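Local coordinates for hypothetical protein (Clostridium sporogenes ATCC 15579, PDB 4QRK), which is of unknown function but folds as a right-handed beta-helix with a LiaF-like C-terminal region and may take part in cell adhesion, at residues A22-L27 against D67-L72; L29-G34 against K89-N94; N55-E60 against P77-G82; V160-S165 against I204-E209; I170-G175 against N190-S195. All coordinates share one frame; numbering follows the deposited sequence.

Interaction 1 of 5, residues A22-L27 against D67-L72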
# COMPACT_ATOMS: atom_id res chain seq x y z
N ALA A 22 -10.33 -17.65 -8.06
CA ALA A 22 -9.02 -17.27 -7.53
C ALA A 22 -8.90 -17.73 -6.06
O ALA A 22 -9.85 -17.68 -5.29
CB ALA A 22 -8.83 -15.75 -7.65
N GLU A 23 -7.70 -18.15 -5.69
CA GLU A 23 -7.42 -18.54 -4.33
C GLU A 23 -6.33 -17.66 -3.78
O GLU A 23 -5.97 -17.77 -2.62
CB GLU A 23 -6.98 -20.01 -4.30
CG GLU A 23 -8.07 -20.93 -4.83
CD GLU A 23 -7.71 -22.39 -4.74
OE1 GLU A 23 -6.49 -22.72 -4.83
OE2 GLU A 23 -8.64 -23.20 -4.58
N LYS A 24 -5.78 -16.79 -4.62
CA LYS A 24 -4.89 -15.75 -4.16
C LYS A 24 -5.21 -14.48 -4.98
O LYS A 24 -5.60 -14.58 -6.14
CB LYS A 24 -3.43 -16.20 -4.28
CG LYS A 24 -2.41 -15.08 -3.94
CD LYS A 24 -0.97 -15.41 -4.35
CE LYS A 24 -0.13 -15.83 -3.15
NZ LYS A 24 1.29 -16.09 -3.54
N THR A 25 -5.11 -13.31 -4.36
CA THR A 25 -5.24 -12.02 -5.06
C THR A 25 -3.86 -11.40 -5.27
O THR A 25 -3.07 -11.28 -4.32
CB THR A 25 -6.06 -11.00 -4.26
OG1 THR A 25 -7.40 -11.45 -4.10
CG2 THR A 25 -6.10 -9.66 -4.97
N LYS A 26 -3.57 -11.01 -6.50
CA LYS A 26 -2.39 -10.20 -6.80
C LYS A 26 -2.88 -8.86 -7.37
O LYS A 26 -3.32 -8.78 -8.50
CB LYS A 26 -1.48 -10.90 -7.80
CG LYS A 26 -0.80 -12.15 -7.27
CD LYS A 26 0.35 -12.61 -8.19
CE LYS A 26 1.18 -13.74 -7.56
NZ LYS A 26 2.46 -13.97 -8.30
N LEU A 27 -2.85 -7.84 -6.53
CA LEU A 27 -3.40 -6.53 -6.85
C LEU A 27 -2.26 -5.64 -7.32
O LEU A 27 -1.21 -5.53 -6.67
CB LEU A 27 -4.10 -5.93 -5.64
CG LEU A 27 -4.69 -4.52 -5.75
CD1 LEU A 27 -5.77 -4.51 -6.76
CD2 LEU A 27 -5.23 -4.00 -4.41
N ASP A 67 -4.32 -19.80 -13.05
CA ASP A 67 -3.80 -20.86 -12.18
C ASP A 67 -4.01 -20.48 -10.71
O ASP A 67 -3.06 -20.41 -9.91
CB ASP A 67 -2.30 -21.05 -12.48
CG ASP A 67 -1.75 -22.34 -11.91
OD1 ASP A 67 -2.52 -23.32 -11.80
OD2 ASP A 67 -0.54 -22.38 -11.59
N LYS A 68 -5.26 -20.19 -10.38
CA LYS A 68 -5.70 -19.95 -9.01
C LYS A 68 -5.33 -18.55 -8.50
O LYS A 68 -5.81 -18.14 -7.45
CB LYS A 68 -5.22 -21.06 -8.05
CG LYS A 68 -5.59 -22.48 -8.50
CD LYS A 68 -7.07 -22.77 -8.29
CE LYS A 68 -7.42 -24.18 -8.71
NZ LYS A 68 -8.89 -24.39 -8.79
N ASP A 69 -4.51 -17.82 -9.25
CA ASP A 69 -4.13 -16.46 -8.86
C ASP A 69 -5.01 -15.45 -9.58
O ASP A 69 -4.98 -15.37 -10.81
CB ASP A 69 -2.67 -16.17 -9.23
CG ASP A 69 -1.67 -16.88 -8.35
OD1 ASP A 69 -2.05 -17.76 -7.54
OD2 ASP A 69 -0.47 -16.56 -8.46
N GLY A 70 -5.78 -14.67 -8.82
CA GLY A 70 -6.52 -13.57 -9.39
C GLY A 70 -5.67 -12.31 -9.60
O GLY A 70 -5.38 -11.57 -8.65
N GLU A 71 -5.27 -12.08 -10.85
CA GLU A 71 -4.47 -10.92 -11.21
C GLU A 71 -5.36 -9.74 -11.53
O GLU A 71 -6.02 -9.72 -12.55
CB GLU A 71 -3.51 -11.28 -12.34
CG GLU A 71 -2.52 -12.33 -11.83
CD GLU A 71 -1.32 -12.56 -12.72
OE1 GLU A 71 -1.25 -11.97 -13.82
OE2 GLU A 71 -0.45 -13.37 -12.30
N LEU A 72 -5.39 -8.79 -10.59
CA LEU A 72 -6.26 -7.62 -10.66
C LEU A 72 -5.39 -6.39 -10.82
O LEU A 72 -4.60 -6.04 -9.94
CB LEU A 72 -7.12 -7.50 -9.41
CG LEU A 72 -8.09 -6.32 -9.23
CD1 LEU A 72 -8.95 -6.02 -10.43
CD2 LEU A 72 -8.96 -6.61 -8.06

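Interaction 2 of 5, residues L29-G34 against K89-N94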
# COMPACT_ATOMS: atom_id res chain seq x y z
N LEU A 29 -1.61 -1.81 -8.74
CA LEU A 29 -2.23 -0.49 -8.87
C LEU A 29 -1.24 0.54 -9.47
O LEU A 29 -0.10 0.67 -9.03
CB LEU A 29 -2.73 0.01 -7.51
CG LEU A 29 -3.79 -0.83 -6.79
CD1 LEU A 29 -4.14 -0.32 -5.40
CD2 LEU A 29 -5.08 -0.91 -7.57
N ASN A 30 -1.67 1.22 -10.52
CA ASN A 30 -0.86 2.29 -11.14
C ASN A 30 -1.63 3.56 -11.10
O ASN A 30 -2.64 3.67 -11.77
CB ASN A 30 -0.55 1.96 -12.59
CG ASN A 30 0.14 0.65 -12.71
OD1 ASN A 30 1.26 0.51 -12.23
ND2 ASN A 30 -0.52 -0.32 -13.31
N PHE A 31 -1.15 4.51 -10.31
CA PHE A 31 -1.97 5.63 -9.93
C PHE A 31 -1.11 6.85 -10.14
O PHE A 31 -0.04 6.94 -9.56
CB PHE A 31 -2.31 5.46 -8.46
CG PHE A 31 -3.30 6.47 -7.92
CD1 PHE A 31 -4.66 6.29 -8.08
CD2 PHE A 31 -2.86 7.58 -7.19
CE1 PHE A 31 -5.57 7.20 -7.55
CE2 PHE A 31 -3.76 8.50 -6.66
CZ PHE A 31 -5.12 8.29 -6.83
N GLY A 32 -1.55 7.76 -10.99
CA GLY A 32 -0.75 8.91 -11.35
C GLY A 32 -0.79 10.00 -10.31
O GLY A 32 0.26 10.44 -9.84
N VAL A 33 -1.98 10.49 -9.97
CA VAL A 33 -2.09 11.63 -9.07
C VAL A 33 -3.38 11.57 -8.29
O VAL A 33 -4.41 11.12 -8.81
CB VAL A 33 -1.94 13.01 -9.81
CG1 VAL A 33 -2.98 13.18 -10.89
CG2 VAL A 33 -2.09 14.12 -8.85
N GLY A 34 -3.32 11.95 -7.02
CA GLY A 34 -4.51 12.08 -6.21
C GLY A 34 -4.46 11.33 -4.89
O GLY A 34 -3.44 11.26 -4.21
N LYS A 89 -9.26 19.96 -9.34
CA LYS A 89 -9.42 18.66 -9.97
C LYS A 89 -9.51 17.64 -8.85
O LYS A 89 -9.18 17.93 -7.72
CB LYS A 89 -8.26 18.36 -10.92
CG LYS A 89 -8.13 19.33 -12.07
CD LYS A 89 -7.25 18.76 -13.15
CE LYS A 89 -7.33 19.53 -14.45
NZ LYS A 89 -6.89 20.91 -14.32
N ARG A 90 -9.99 16.45 -9.17
CA ARG A 90 -10.19 15.39 -8.20
C ARG A 90 -9.90 14.05 -8.83
O ARG A 90 -10.36 13.77 -9.94
CB ARG A 90 -11.65 15.34 -7.74
CG ARG A 90 -11.85 15.80 -6.36
CD ARG A 90 -13.26 15.52 -5.92
NE ARG A 90 -13.30 14.50 -4.89
CZ ARG A 90 -14.43 14.03 -4.36
NH1 ARG A 90 -15.61 14.49 -4.76
NH2 ARG A 90 -14.37 13.10 -3.43
N ASN A 91 -9.14 13.25 -8.11
CA ASN A 91 -8.91 11.86 -8.48
C ASN A 91 -8.75 11.04 -7.23
O ASN A 91 -7.72 11.10 -6.53
CB ASN A 91 -7.66 11.70 -9.35
CG ASN A 91 -7.61 10.34 -10.01
OD1 ASN A 91 -8.52 9.98 -10.76
ND2 ASN A 91 -6.56 9.58 -9.75
N GLU A 92 -9.75 10.24 -6.94
CA GLU A 92 -9.80 9.48 -5.70
C GLU A 92 -10.25 8.04 -5.95
O GLU A 92 -11.25 7.80 -6.64
CB GLU A 92 -10.71 10.19 -4.68
CG GLU A 92 -10.73 9.59 -3.27
CD GLU A 92 -11.77 10.29 -2.35
OE1 GLU A 92 -11.43 11.34 -1.78
OE2 GLU A 92 -12.92 9.81 -2.24
N TRP A 93 -9.49 7.10 -5.38
CA TRP A 93 -9.82 5.69 -5.44
C TRP A 93 -9.98 5.19 -4.00
O TRP A 93 -9.08 5.29 -3.15
CB TRP A 93 -8.72 4.87 -6.12
CG TRP A 93 -8.46 5.14 -7.58
CD1 TRP A 93 -9.01 6.11 -8.38
CD2 TRP A 93 -7.51 4.43 -8.38
NE1 TRP A 93 -8.47 6.03 -9.65
CE2 TRP A 93 -7.53 5.03 -9.67
CE3 TRP A 93 -6.65 3.36 -8.14
CZ2 TRP A 93 -6.73 4.56 -10.71
CZ3 TRP A 93 -5.84 2.91 -9.17
CH2 TRP A 93 -5.89 3.51 -10.44
N ASN A 94 -11.14 4.64 -3.74
CA ASN A 94 -11.43 4.10 -2.41
C ASN A 94 -11.75 2.64 -2.56
O ASN A 94 -12.75 2.30 -3.15
CB ASN A 94 -12.61 4.83 -1.82
CG ASN A 94 -12.38 6.31 -1.73
OD1 ASN A 94 -11.58 6.75 -0.94
ND2 ASN A 94 -13.04 7.08 -2.58

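Interaction 3 of 5, residues N55-E60 against P77-G82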
# COMPACT_ATOMS: atom_id res chain seq x y z
N ASN A 55 -11.90 13.18 -17.72
CA ASN A 55 -12.26 11.93 -18.40
C ASN A 55 -11.06 11.10 -18.74
O ASN A 55 -11.13 9.89 -18.75
CB ASN A 55 -13.13 12.21 -19.65
CG ASN A 55 -14.50 12.69 -19.29
OD1 ASN A 55 -15.00 12.39 -18.20
ND2 ASN A 55 -15.12 13.45 -20.17
N GLU A 56 -9.94 11.75 -18.99
CA GLU A 56 -8.70 11.04 -19.29
C GLU A 56 -8.18 10.21 -18.11
O GLU A 56 -7.29 9.39 -18.27
CB GLU A 56 -7.61 12.04 -19.69
CG GLU A 56 -8.11 13.18 -20.59
CD GLU A 56 -8.49 14.42 -19.79
OE1 GLU A 56 -7.59 14.99 -19.15
OE2 GLU A 56 -9.68 14.80 -19.81
N TRP A 57 -8.68 10.45 -16.90
CA TRP A 57 -8.19 9.73 -15.72
C TRP A 57 -9.01 8.47 -15.41
O TRP A 57 -8.70 7.74 -14.46
CB TRP A 57 -8.20 10.65 -14.51
CG TRP A 57 -7.21 11.76 -14.57
CD1 TRP A 57 -6.18 11.92 -15.46
CD2 TRP A 57 -7.13 12.88 -13.67
NE1 TRP A 57 -5.47 13.07 -15.16
CE2 TRP A 57 -6.03 13.67 -14.06
CE3 TRP A 57 -7.89 13.29 -12.57
CZ2 TRP A 57 -5.67 14.83 -13.39
CZ3 TRP A 57 -7.52 14.44 -11.89
CH2 TRP A 57 -6.43 15.20 -12.31
N LYS A 58 -10.03 8.22 -16.25
CA LYS A 58 -10.94 7.08 -16.10
C LYS A 58 -10.15 5.84 -15.80
O LYS A 58 -9.29 5.46 -16.59
CB LYS A 58 -11.73 6.86 -17.40
CG LYS A 58 -12.79 5.77 -17.26
CD LYS A 58 -13.60 5.49 -18.58
CE LYS A 58 -14.27 4.11 -18.50
NZ LYS A 58 -15.38 4.05 -17.52
N PRO A 59 -10.41 5.21 -14.65
CA PRO A 59 -9.57 4.05 -14.32
C PRO A 59 -9.85 2.88 -15.27
O PRO A 59 -10.99 2.68 -15.74
CB PRO A 59 -10.00 3.67 -12.89
CG PRO A 59 -10.98 4.64 -12.46
CD PRO A 59 -11.45 5.46 -13.64
N GLU A 60 -8.79 2.14 -15.55
CA GLU A 60 -8.87 0.92 -16.40
C GLU A 60 -8.66 -0.33 -15.51
O GLU A 60 -7.63 -0.47 -14.81
CB GLU A 60 -7.77 0.98 -17.51
CG GLU A 60 -7.73 2.27 -18.41
CD GLU A 60 -6.32 2.65 -18.96
OE1 GLU A 60 -5.42 3.03 -18.16
OE2 GLU A 60 -6.09 2.61 -20.18
N PRO A 77 -5.10 6.09 -16.52
CA PRO A 77 -4.38 6.32 -17.78
C PRO A 77 -3.27 7.36 -17.58
O PRO A 77 -3.50 8.47 -17.03
CB PRO A 77 -5.46 6.90 -18.72
CG PRO A 77 -6.81 6.43 -18.15
CD PRO A 77 -6.54 6.38 -16.63
N GLY A 78 -2.06 6.98 -17.99
CA GLY A 78 -0.95 7.89 -17.96
C GLY A 78 -1.31 9.12 -18.76
O GLY A 78 -1.88 9.04 -19.85
N LEU A 79 -1.03 10.28 -18.17
CA LEU A 79 -0.89 11.48 -18.96
C LEU A 79 0.61 11.66 -19.10
O LEU A 79 1.29 12.00 -18.13
CB LEU A 79 -1.56 12.69 -18.29
CG LEU A 79 -3.10 12.74 -18.18
CD1 LEU A 79 -3.51 14.04 -17.52
CD2 LEU A 79 -3.77 12.61 -19.54
N LYS A 80 1.13 11.37 -20.29
CA LYS A 80 2.55 11.51 -20.59
C LYS A 80 2.95 12.97 -20.35
O LYS A 80 4.06 13.26 -19.93
CB LYS A 80 2.84 11.11 -22.04
N SER A 81 2.01 13.86 -20.67
CA SER A 81 1.95 15.23 -20.17
C SER A 81 3.14 16.15 -20.40
O SER A 81 4.28 15.73 -20.61
CB SER A 81 1.67 15.23 -18.66
OG SER A 81 0.29 15.12 -18.38
N GLY A 82 2.81 17.43 -20.38
CA GLY A 82 3.72 18.47 -19.96
C GLY A 82 3.20 18.82 -18.58
O GLY A 82 3.53 18.14 -17.61

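Interaction 4 of 5, residues V160-S165 against I204-E209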
# COMPACT_ATOMS: atom_id res chain seq x y z
N VAL A 160 4.35 3.98 9.08
CA VAL A 160 3.95 2.59 9.10
C VAL A 160 3.64 2.14 10.52
O VAL A 160 4.45 2.37 11.42
CB VAL A 160 5.05 1.73 8.49
CG1 VAL A 160 4.59 0.32 8.29
CG2 VAL A 160 5.47 2.32 7.13
N TYR A 161 2.46 1.53 10.72
CA TYR A 161 2.07 0.93 11.99
C TYR A 161 2.26 -0.58 11.92
O TYR A 161 1.75 -1.23 11.04
CB TYR A 161 0.62 1.27 12.37
CG TYR A 161 0.38 2.77 12.46
CD1 TYR A 161 0.62 3.47 13.63
CD2 TYR A 161 -0.08 3.49 11.34
CE1 TYR A 161 0.42 4.86 13.69
CE2 TYR A 161 -0.26 4.85 11.38
CZ TYR A 161 -0.02 5.53 12.55
OH TYR A 161 -0.23 6.87 12.53
N LEU A 162 2.97 -1.13 12.90
CA LEU A 162 3.38 -2.53 12.91
C LEU A 162 2.86 -3.22 14.17
O LEU A 162 2.58 -2.59 15.17
CB LEU A 162 4.91 -2.60 12.82
CG LEU A 162 5.38 -2.11 11.45
CD1 LEU A 162 6.78 -1.58 11.45
CD2 LEU A 162 5.24 -3.19 10.44
N PRO A 163 2.71 -4.54 14.10
CA PRO A 163 2.10 -5.24 15.23
C PRO A 163 3.08 -5.39 16.38
O PRO A 163 4.29 -5.37 16.15
CB PRO A 163 1.76 -6.62 14.63
CG PRO A 163 2.71 -6.80 13.52
CD PRO A 163 3.12 -5.45 13.02
N LYS A 164 2.58 -5.52 17.59
CA LYS A 164 3.41 -5.82 18.76
C LYS A 164 3.56 -7.33 18.92
O LYS A 164 4.58 -7.80 19.35
CB LYS A 164 2.76 -5.24 20.02
CG LYS A 164 2.79 -3.71 20.07
CD LYS A 164 2.03 -3.14 21.25
CE LYS A 164 2.35 -1.68 21.47
NZ LYS A 164 1.22 -0.98 22.13
N SER A 165 2.54 -8.07 18.49
CA SER A 165 2.41 -9.51 18.75
C SER A 165 3.28 -10.43 17.91
O SER A 165 3.52 -11.54 18.29
CB SER A 165 0.97 -9.94 18.52
OG SER A 165 0.54 -9.59 17.22
N ILE A 204 7.33 -9.92 10.05
CA ILE A 204 7.27 -8.94 8.97
C ILE A 204 8.66 -8.36 8.76
O ILE A 204 9.28 -7.83 9.69
CB ILE A 204 6.30 -7.77 9.26
CG1 ILE A 204 5.04 -8.28 9.93
CG2 ILE A 204 6.00 -7.03 7.93
CD1 ILE A 204 3.88 -7.25 10.11
N GLU A 205 9.16 -8.51 7.53
CA GLU A 205 10.45 -7.96 7.15
C GLU A 205 10.10 -6.72 6.36
O GLU A 205 9.39 -6.81 5.36
CB GLU A 205 11.25 -8.92 6.26
CG GLU A 205 11.68 -10.26 6.95
CD GLU A 205 12.86 -10.14 7.88
OE1 GLU A 205 13.54 -9.08 7.88
OE2 GLU A 205 13.13 -11.13 8.60
N VAL A 206 10.57 -5.57 6.80
CA VAL A 206 10.20 -4.31 6.16
C VAL A 206 11.43 -3.57 5.69
O VAL A 206 12.36 -3.34 6.46
CB VAL A 206 9.39 -3.42 7.14
CG1 VAL A 206 8.89 -2.19 6.45
CG2 VAL A 206 8.20 -4.16 7.72
N ASN A 207 11.48 -3.25 4.40
CA ASN A 207 12.47 -2.34 3.87
C ASN A 207 11.80 -1.02 3.48
O ASN A 207 10.82 -1.04 2.73
CB ASN A 207 13.18 -3.01 2.70
CG ASN A 207 14.06 -4.17 3.14
OD1 ASN A 207 13.60 -5.31 3.28
ND2 ASN A 207 15.31 -3.87 3.40
N ILE A 208 12.29 0.10 4.01
CA ILE A 208 11.71 1.42 3.70
C ILE A 208 12.84 2.33 3.27
O ILE A 208 13.85 2.42 3.97
CB ILE A 208 11.04 2.12 4.90
CG1 ILE A 208 10.05 1.19 5.59
CG2 ILE A 208 10.26 3.38 4.41
CD1 ILE A 208 9.39 1.79 6.83
N GLU A 209 12.66 2.97 2.13
CA GLU A 209 13.66 3.90 1.61
C GLU A 209 12.94 5.19 1.32
O GLU A 209 11.85 5.20 0.73
CB GLU A 209 14.27 3.40 0.30
CG GLU A 209 15.05 2.08 0.39
CD GLU A 209 15.59 1.65 -0.98
OE1 GLU A 209 14.79 1.25 -1.86
OE2 GLU A 209 16.82 1.71 -1.19

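Interaction 5 of 5, residues I170-G175 against N190-S195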
# COMPACT_ATOMS: atom_id res chain seq x y z
N ILE A 170 12.83 -3.91 10.56
CA ILE A 170 12.71 -2.82 9.57
C ILE A 170 14.10 -2.31 9.23
O ILE A 170 14.86 -1.90 10.12
CB ILE A 170 11.95 -1.60 10.11
CG1 ILE A 170 10.58 -2.01 10.64
CG2 ILE A 170 11.77 -0.51 8.99
CD1 ILE A 170 10.49 -1.94 12.11
N LYS A 171 14.43 -2.34 7.96
CA LYS A 171 15.60 -1.61 7.48
C LYS A 171 15.10 -0.29 6.93
O LYS A 171 14.33 -0.26 5.98
CB LYS A 171 16.37 -2.42 6.43
CG LYS A 171 17.60 -1.71 5.87
CD LYS A 171 18.39 -2.63 4.93
CE LYS A 171 19.78 -2.06 4.60
NZ LYS A 171 20.72 -3.09 4.07
N ALA A 172 15.50 0.81 7.56
CA ALA A 172 14.98 2.13 7.17
C ALA A 172 16.13 3.03 6.77
O ALA A 172 17.01 3.34 7.60
CB ALA A 172 14.18 2.77 8.28
N GLU A 173 16.10 3.41 5.49
CA GLU A 173 17.12 4.24 4.87
C GLU A 173 16.55 5.53 4.30
O GLU A 173 15.55 5.53 3.56
CB GLU A 173 17.79 3.44 3.76
CG GLU A 173 18.75 2.41 4.33
CD GLU A 173 19.10 1.33 3.34
OE1 GLU A 173 18.25 0.99 2.49
OE2 GLU A 173 20.24 0.82 3.44
N LYS A 174 17.18 6.65 4.64
CA LYS A 174 16.78 7.94 4.05
C LYS A 174 17.99 8.65 3.50
O LYS A 174 19.12 8.41 3.94
CB LYS A 174 15.99 8.84 5.03
CG LYS A 174 16.48 8.92 6.50
CD LYS A 174 17.95 9.19 6.62
CE LYS A 174 18.38 9.58 8.02
NZ LYS A 174 19.45 10.64 7.86
N GLY A 175 17.76 9.49 2.49
CA GLY A 175 18.82 10.33 1.96
C GLY A 175 18.97 11.51 2.89
O GLY A 175 19.99 11.66 3.56
N ASN A 190 20.71 1.26 10.61
CA ASN A 190 19.46 1.51 9.90
C ASN A 190 18.47 0.37 10.12
O ASN A 190 17.45 0.31 9.44
CB ASN A 190 19.70 1.73 8.40
CG ASN A 190 20.59 2.93 8.13
OD1 ASN A 190 20.28 4.05 8.57
ND2 ASN A 190 21.68 2.72 7.40
N ILE A 191 18.77 -0.51 11.08
CA ILE A 191 17.87 -1.63 11.43
C ILE A 191 17.15 -1.41 12.75
O ILE A 191 17.77 -1.10 13.78
CB ILE A 191 18.63 -2.95 11.57
CG1 ILE A 191 19.55 -3.19 10.36
CG2 ILE A 191 17.64 -4.10 11.81
CD1 ILE A 191 18.82 -3.25 9.08
N TYR A 192 15.84 -1.63 12.72
CA TYR A 192 14.95 -1.48 13.87
C TYR A 192 14.12 -2.73 14.05
O TYR A 192 13.63 -3.29 13.07
CB TYR A 192 14.02 -0.30 13.65
CG TYR A 192 14.76 0.97 13.42
CD1 TYR A 192 15.26 1.27 12.17
CD2 TYR A 192 14.99 1.85 14.46
CE1 TYR A 192 15.96 2.42 11.94
CE2 TYR A 192 15.69 3.00 14.26
CZ TYR A 192 16.20 3.29 12.99
OH TYR A 192 16.90 4.45 12.76
N LYS A 193 13.93 -3.15 15.29
CA LYS A 193 13.14 -4.35 15.56
C LYS A 193 12.28 -4.16 16.78
O LYS A 193 12.58 -3.32 17.62
CB LYS A 193 14.06 -5.54 15.85
CG LYS A 193 15.06 -5.87 14.79
CD LYS A 193 16.13 -6.83 15.31
CE LYS A 193 17.09 -6.12 16.28
NZ LYS A 193 18.34 -6.90 16.56
N ASN A 194 11.25 -4.99 16.90
CA ASN A 194 10.53 -5.10 18.16
C ASN A 194 11.00 -6.30 18.95
O ASN A 194 11.85 -7.11 18.50
CB ASN A 194 9.02 -5.12 17.95
CG ASN A 194 8.53 -6.34 17.18
OD1 ASN A 194 9.28 -7.30 16.92
ND2 ASN A 194 7.24 -6.34 16.87
N SER A 195 10.46 -6.42 20.15
CA SER A 195 10.93 -7.45 21.08
C SER A 195 10.54 -8.84 20.58
O SER A 195 11.23 -9.80 20.88
CB SER A 195 10.39 -7.18 22.50
OG SER A 195 8.98 -7.09 22.50
O HOH W 1 19.73 6.27 6.56

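Interaction 1 of 5, residues A22-L27 against D67-L72
The carbonyl of Lys68 accepts from the backbone N-H groups of Glu23 and Lys24 at the start of a run of main-chain hydrogen bonds. Lys68 O lies 2.6 Å from Glu23 N and, along a more bent path, 3.1 Å from Lys24 N. Farther on, Gly70 N gives to Lys24 O, Lys26 N to Gly70 O, and Leu72 N to Lys26 O at 2.9 Å. Strands 24-27 and 69-72 therefore run parallel, and Thr25 and Leu27 turn their own backbone bonds to Glu104 on the opposite flank. Such side-by-side parallel strands form the wall of the right-handed beta-helix, here with charged side chains on one face and mostly apolar ones on the other.

The charged face carries Lys24, Lys26, Asp69 and Glu71. Lys26 NZ and Asp69 OD2 make a long salt bridge of 3.9 Å. Lys24 lies beside Asp69, but its chain bends at CE (chi3 -103°) and its amine pairs with Glu104. Nearer the turn, Glu23 and Lys68 point the same way, and Glu23 OE1 rests 3.5 Å from Lys68 CD.

On the mostly apolar face Leu27 CD1 packs 3.8 Å from Leu72 CG, the two leucines side by side, with Ile61 and Tyr63 also against Leu72. Gly70, lacking a side chain, lets Ala22 CB settle 3.4 Å from Gly70 N.

Interaction 2 of 5, residues L29-G34 against K89-N94
Gly34 and Asn91 bring the two backbones closest, Gly34 CA lying 3.4 Å from Asn91 O in a CA-H...O contact, while strands 29-32 and 91-94 run nearly antiparallel with axes 9.4 Å apart, one in each of the two sheets of the beta-helix. The gap between them is filled by side chains. Phe31 has CG anti to the backbone N (chi1 -174°) and presents the edge of its ring to the face of Trp93, a T-shaped stack with planes at 82° and centroids of the Phe31 ring and the Trp93 five-membered ring 4.7 Å apart. Phe31 CD1 stands over the centre of the indole, 3.4 Å from Trp93 CD2. Farther along the same indole, Leu29 CD2 approaches Trp93 CZ3 at 4.2 Å, and Phe50 adds a second edge-to-face pairing. Large flat residues suit this place because they can bridge the width between sheets.

Asn91 meets Phe31 tip to tip, with Asn91 ND2 3.4 Å from Phe31 CE1 and the amide turned 27° from the ring plane. The same ND2 gives a hydrogen bond of 2.8 Å to Val33 O, reached nearly along the C=O axis. At this corner Gly34 takes backbone angles that would jam a CB against the carbonyl O of Val33 and drive it into Asn91 O, so glycine is required. The bond gives the buried ND2 an acceptor and fastens the corner to the facing strand.

Interaction 3 of 5, residues N55-E60 against P77-G82
The Trp57 indole meets Leu79 at its edge, with Leu79 CD1 near the ring plane beside NE1 and 4.0 Å from Trp57 CD1. The two side chains cross at about a right angle, although Leu79 is poorly ordered and its exact position is uncertain. Trp57 also packs on Val33, Asn91 and Lys89.

Both segments are loops at one end of the beta-helix. Residues 55-57 form a short 3-10 turn, with Lys58 N bonded to Asn55 O at 3.2 Å, between strands 46-52 and 60-66; the partner loop follows strand 69-75.

Pro77 has the largest share of the contact of any residue. Its ring lies against the carbonyl of Glu56, with Pro77 CB 3.1 Å from Glu56 O. Proline suits this place because it has no N-H, so its CH2 groups can pack here without a donor left needing a partner. At the end of 55-60, Glu60 crosses the proline ring obliquely and brings OE1 3.5 Å from Pro77 CA, while Glu56 CB lies 3.9 Å from Leu79 CD2.

Interaction 4 of 5, residues V160-S165 against I204-E209
The apolar interior of the right-handed beta-helix is built here by Val160, Leu162 and Pro163, which face Ile204, Val206 and Ile208 from the opposite sheet. Strand 160-162 belongs to one sheet and strand 204-209 to the other; they run close to antiparallel, at 162°, with axes 10.7 Å apart. That spacing is far too wide for backbone pairing, so the sheets are joined at this point by apolar side chains. Such residues suit the place: beta-branched valine and isoleucine are at ease in strands, and their methyl groups fill the interior without polar atoms needing partners.

All six residues are buried. Val160 and Ile208 reach toward each other tip to tip, with Val160 CG2 4.0 Å from Ile208 CD1. In the middle Leu162 crosses Val206 at a slant, and its CD2 lies 4.1 Å from Val206 CG2 and 4.3 Å from Ile204 CD1. Neighbouring strands extend the same interior, with Ile151 against Val160, Val149 against Ile204 and Val168 against Leu162 and Pro163. Ile204 has CD1 anti to CA (chi2 -172°), an extended shape that sends the methyl group across to the proline ring, where it rests 3.5 Å from Pro163 CD and 3.6 Å from Pro163 CG.

Interaction 5 of 5, residues I170-G175 against N190-S195
Ile191 has CG1 anti to the carbonyl carbon (chi1 -50°), and a further bend at CD1 (chi2 -60°) carries that methyl to 3.7 Å from Lys171 CB, where the two side chains lie aslant. Tyr192 likewise holds CG anti to its carbonyl carbon (chi1 -58°); Ile170 O lies near the plane of the phenol at its edge. Small Ala172 brings CB to 4.1 Å from Tyr192 CE1, and Ile170 CD1 lies by Tyr192 CB; Val179 and Ile217 also touch Tyr192.

The backbones form an antiparallel pairing beside the parallel strands of the beta-helix. Ile170 and Tyr192 are the hydrogen-bonded pair, Ile170 N to Tyr192 O at 2.7 Å and, in return, Tyr192 N to Ile170 O at 2.8 Å, while Lys171 and Ile191 are the non-hydrogen-bonded pair. Ala172 N then gives to Asn190 O at 2.8 Å. Asn190, with a positive phi readily adopted by asparagine, accepts at OD1 from a water 3.0 Å away. That water accepts from Lys174 N, bridging the Asn190 side chain to the strand just past the last direct backbone bond.

The five contacts follow the beta-helix from one end to the other. Interactions 1 and 2 share strand 24-32 and have centres 23 Å apart: the first pairs it with a neighbour in its own sheet, the second packs it against the other sheet. Interaction 3 is nested within the chain loop closed by interaction 2, their centres about 10 Å apart, and touches it where Trp57 meets Asn91. Toward the C-terminus, interaction 5 lies inside the loop closed by interaction 4, centres 9 Å apart, with strands 167-174 and 203-210 adjacent. The centres of interactions 3 and 5 are about 36 Å apart, the spread of the set. Lateral pairing joins neighbouring strands, and cross-sheet packing joins the two sheets.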